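Local atomic coordinates of protein archease (Thermotoga maritima, PDB entry 1J5U), a protein that probably activates the tRNA-splicing ligase RtcB by promoting its guanylylation, and binds calcium. Residues N74-E79 with L96-R101. Numbering follows the deposited sequence.
Sequences NDWILE and LKVTFR
Helix segment Asn74-Glu79 packs over strand segment Leu96-Arg101, their axes 11.0 Å apart at closest approach and running in nearly the same direction, 26° apart. This is helix-on-sheet packing in the archease fold: helix 66-81 lies against strand 95-105 of an antiparallel sheet. Trp76 and Glu79, one turn apart on the helix, meet Val98 and Phe100, whose CB atoms both face the helix. The backbones come nearest at Glu79 and Phe100, with CA atoms 8.6 Å apart. Trp76 and Phe100 form an offset edge-to-face pair. The Phe100 ring turns its edge to the five-membered ring of Trp76, with the planes at 85°. The Phe100 rim atom CZ lies 3.6 Å from Trp76 CD1. Trp76 has CG anti to its carbonyl carbon (chi1 -68°), which, with CB not aimed at the strand, still swings the pyrrole side of the indole to Phe100 and Val98. There Trp76 NE1 sits 4.0 Å from Val98 CG1, and Trp76 CZ2 is 4.1 Å from Val98 CG2. Leu36 and Leu43 of helix 32-47 also touch the indole. An alanine in place of Trp76 would probably leave the Val98 methyls without their partner on this segment and cost the Phe100 edge its aromatic partner here. The Glu79 carboxylate forms salt bridges with Lys56 and Lys58, while its aliphatic stem packs on Phe100. Glu79 CB lies 3.7 Å from Phe100 CE2, and Glu79 CG is 3.8 Å from that same ring atom.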
ATOM      1  N   ASN A  74       0.828   5.704   0.266  1.00 13.71           N
ATOM      2  CA  ASN A  74       0.214   6.482   1.331  1.00 14.12           C
ATOM      3  C   ASN A  74      -0.926   7.324   0.818  1.00 14.64           C
ATOM      4  O   ASN A  74      -1.849   7.627   1.560  1.00 15.19           O
ATOM      5  CB  ASN A  74       1.247   7.320   2.081  1.00 15.77           C
ATOM      6  CG  ASN A  74       1.978   6.490   3.134  1.00 16.71           C
ATOM      7  OD1 ASN A  74       1.338   5.787   3.912  1.00 16.04           O
ATOM      8  ND2 ASN A  74       3.297   6.556   3.151  1.00 15.39           N
ATOM      9  N   ASP A  75      -0.880   7.690  -0.455  1.00 14.07           N
ATOM     10  CA  ASP A  75      -1.990   8.455  -0.985  1.00 15.82           C
ATOM     11  C   ASP A  75      -3.190   7.515  -1.097  1.00 14.58           C
ATOM     12  O   ASP A  75      -4.311   7.923  -0.856  1.00 15.66           O
ATOM     13  CB  ASP A  75      -1.679   9.065  -2.350  1.00 16.28           C
ATOM     14  CG  ASP A  75      -2.790   9.995  -2.795  1.00 18.88           C
ATOM     15  OD1 ASP A  75      -3.538   9.668  -3.729  1.00 17.41           O
ATOM     16  OD2 ASP A  75      -2.939  11.035  -2.145  1.00 19.25           O
ATOM     17  N   TRP A  76      -2.945   6.243  -1.423  1.00 14.07           N
ATOM     18  CA  TRP A  76      -4.022   5.262  -1.503  1.00 14.67           C
ATOM     19  C   TRP A  76      -4.686   5.082  -0.132  1.00 14.97           C
ATOM     20  O   TRP A  76      -5.887   4.871  -0.042  1.00 14.54           O
ATOM     21  CB  TRP A  76      -3.514   3.889  -1.948  1.00 14.84           C
ATOM     22  CG  TRP A  76      -3.034   3.808  -3.365  1.00 13.70           C
ATOM     23  CD1 TRP A  76      -3.138   4.777  -4.337  1.00 14.56           C
ATOM     24  CD2 TRP A  76      -2.350   2.706  -3.965  1.00 14.92           C
ATOM     25  NE1 TRP A  76      -2.555   4.341  -5.499  1.00 12.99           N
ATOM     26  CE2 TRP A  76      -2.065   3.070  -5.302  1.00 14.93           C
ATOM     27  CE3 TRP A  76      -1.952   1.432  -3.502  1.00 14.06           C
ATOM     28  CZ2 TRP A  76      -1.395   2.209  -6.190  1.00 14.84           C
ATOM     29  CZ3 TRP A  76      -1.287   0.570  -4.395  1.00 13.27           C
ATOM     30  CH2 TRP A  76      -1.017   0.969  -5.720  1.00 15.20           C
ATOM     31  N   ILE A  77      -3.882   5.113   0.924  1.00 15.57           N
ATOM     32  CA  ILE A  77      -4.396   4.987   2.289  1.00 16.04           C
ATOM     33  C   ILE A  77      -5.279   6.217   2.607  1.00 16.23           C
ATOM     34  O   ILE A  77      -6.296   6.098   3.277  1.00 17.48           O
ATOM     35  CB  ILE A  77      -3.226   4.867   3.293  1.00 16.60           C
ATOM     36  CG1 ILE A  77      -2.611   3.454   3.163  1.00 16.95           C
ATOM     37  CG2 ILE A  77      -3.718   5.142   4.732  1.00 20.20           C
ATOM     38  CD1 ILE A  77      -1.168   3.310   3.683  1.00 18.35           C
ATOM     39  N   LEU A  78      -4.893   7.383   2.103  1.00 18.52           N
ATOM     40  CA  LEU A  78      -5.671   8.606   2.317  1.00 19.30           C
ATOM     41  C   LEU A  78      -7.000   8.406   1.597  1.00 19.93           C
ATOM     42  O   LEU A  78      -8.061   8.660   2.163  1.00 20.31           O
ATOM     43  CB  LEU A  78      -4.939   9.837   1.757  1.00 20.90           C
ATOM     44  CG  LEU A  78      -5.661  11.204   1.815  1.00 22.19           C
ATOM     45  CD1 LEU A  78      -6.054  11.572   3.273  1.00 21.75           C
ATOM     46  CD2 LEU A  78      -4.741  12.272   1.239  1.00 22.56           C
ATOM     47  N   GLU A  79      -6.946   7.925   0.357  1.00 18.42           N
ATOM     48  CA  GLU A  79      -8.172   7.683  -0.394  1.00 18.19           C
ATOM     49  C   GLU A  79      -9.050   6.668   0.318  1.00 20.12           C
ATOM     50  O   GLU A  79     -10.300   6.792   0.327  1.00 19.72           O
ATOM     51  CB  GLU A  79      -7.854   7.192  -1.819  1.00 15.02           C
ATOM     52  CG  GLU A  79      -7.379   8.303  -2.758  1.00 17.08           C
ATOM     53  CD  GLU A  79      -8.450   9.363  -2.975  1.00 16.87           C
ATOM     54  OE1 GLU A  79      -9.650   9.007  -2.935  1.00 18.49           O
ATOM     55  OE2 GLU A  79      -8.086  10.540  -3.195  1.00 18.93           O
ATOM     56  N   LEU A  96       1.153   6.208 -14.009  1.00 17.42           N
ATOM     57  CA  LEU A  96       0.238   5.115 -13.749  1.00 17.98           C
ATOM     58  C   LEU A  96      -1.150   5.646 -13.456  1.00 15.89           C
ATOM     59  O   LEU A  96      -1.323   6.527 -12.601  1.00 16.25           O
ATOM     60  CB  LEU A  96       0.719   4.295 -12.555  1.00 16.20           C
ATOM     61  CG  LEU A  96       2.080   3.628 -12.751  1.00 16.82           C
ATOM     62  CD1 LEU A  96       2.518   3.085 -11.383  1.00 18.95           C
ATOM     63  CD2 LEU A  96       1.988   2.488 -13.789  1.00 14.74           C
ATOM     64  N   LYS A  97      -2.132   5.120 -14.177  1.00 16.42           N
ATOM     65  CA  LYS A  97      -3.522   5.496 -13.956  1.00 16.05           C
ATOM     66  C   LYS A  97      -4.111   4.439 -13.030  1.00 15.55           C
ATOM     67  O   LYS A  97      -4.173   3.240 -13.358  1.00 16.44           O
ATOM     68  CB  LYS A  97      -4.320   5.528 -15.262  1.00 16.81           C
ATOM     69  CG  LYS A  97      -5.815   5.671 -15.035  1.00 17.48           C
ATOM     70  CD  LYS A  97      -6.639   5.520 -16.330  1.00 22.86           C
ATOM     71  CE  LYS A  97      -6.692   6.785 -17.145  1.00 23.56           C
ATOM     72  NZ  LYS A  97      -7.661   6.652 -18.307  1.00 22.92           N
ATOM     73  N   VAL A  98      -4.529   4.894 -11.860  1.00 15.89           N
ATOM     74  CA  VAL A  98      -5.107   4.019 -10.851  1.00 14.27           C
ATOM     75  C   VAL A  98      -6.621   4.188 -10.783  1.00 14.77           C
ATOM     76  O   VAL A  98      -7.121   5.294 -10.602  1.00 15.18           O
ATOM     77  CB  VAL A  98      -4.485   4.337  -9.462  1.00 13.07           C
ATOM     78  CG1 VAL A  98      -5.180   3.506  -8.345  1.00 14.21           C
ATOM     79  CG2 VAL A  98      -2.991   4.028  -9.509  1.00 12.43           C
ATOM     80  N   THR A  99      -7.347   3.095 -10.968  1.00 16.06           N
ATOM     81  CA  THR A  99      -8.795   3.147 -10.863  1.00 17.35           C
ATOM     82  C   THR A  99      -9.139   2.690  -9.443  1.00 19.36           C
ATOM     83  O   THR A  99      -8.711   1.612  -9.010  1.00 19.31           O
ATOM     84  CB  THR A  99      -9.481   2.184 -11.853  1.00 17.80           C
ATOM     85  OG1 THR A  99      -9.021   2.439 -13.193  1.00 19.59           O
ATOM     86  CG2 THR A  99     -11.013   2.379 -11.806  1.00 20.12           C
ATOM     87  N   PHE A 100      -9.870   3.530  -8.714  1.00 19.77           N
ATOM     88  CA  PHE A 100     -10.319   3.207  -7.372  1.00 20.88           C
ATOM     89  C   PHE A 100     -11.783   2.776  -7.453  1.00 22.42           C
ATOM     90  O   PHE A 100     -12.487   3.131  -8.405  1.00 22.04           O
ATOM     91  CB  PHE A 100     -10.238   4.432  -6.457  1.00 20.05           C
ATOM     92  CG  PHE A 100      -8.848   4.929  -6.214  1.00 19.09           C
ATOM     93  CD1 PHE A 100      -8.188   5.710  -7.168  1.00 18.82           C
ATOM     94  CD2 PHE A 100      -8.209   4.646  -5.017  1.00 16.74           C
ATOM     95  CE1 PHE A 100      -6.918   6.207  -6.928  1.00 17.39           C
ATOM     96  CE2 PHE A 100      -6.931   5.132  -4.761  1.00 17.34           C
ATOM     97  CZ  PHE A 100      -6.281   5.916  -5.713  1.00 18.59           C
ATOM     98  N   ARG A 101     -12.228   1.982  -6.486  1.00 23.12           N
ATOM     99  CA  ARG A 101     -13.630   1.581  -6.416  1.00 23.27           C
ATOM    100  C   ARG A 101     -14.144   1.976  -5.036  1.00 24.27           C
ATOM    101  O   ARG A 101     -13.389   1.989  -4.051  1.00 20.91           O
ATOM    102  CB  ARG A 101     -13.813   0.086  -6.687  1.00 24.60           C
ATOM    103  CG  ARG A 101     -13.958  -0.213  -8.185  1.00 27.31           C
ATOM    104  CD  ARG A 101     -14.081  -1.701  -8.478  1.00 32.61           C
ATOM    105  NE  ARG A 101     -15.299  -2.279  -7.921  1.00 36.20           N
ATOM    106  CZ  ARG A 101     -15.644  -3.563  -8.023  1.00 37.48           C
ATOM    107  NH1 ARG A 101     -14.863  -4.420  -8.667  1.00 38.28           N
ATOM    108  NH2 ARG A 101     -16.769  -3.993  -7.469  1.00 35.52           N
TER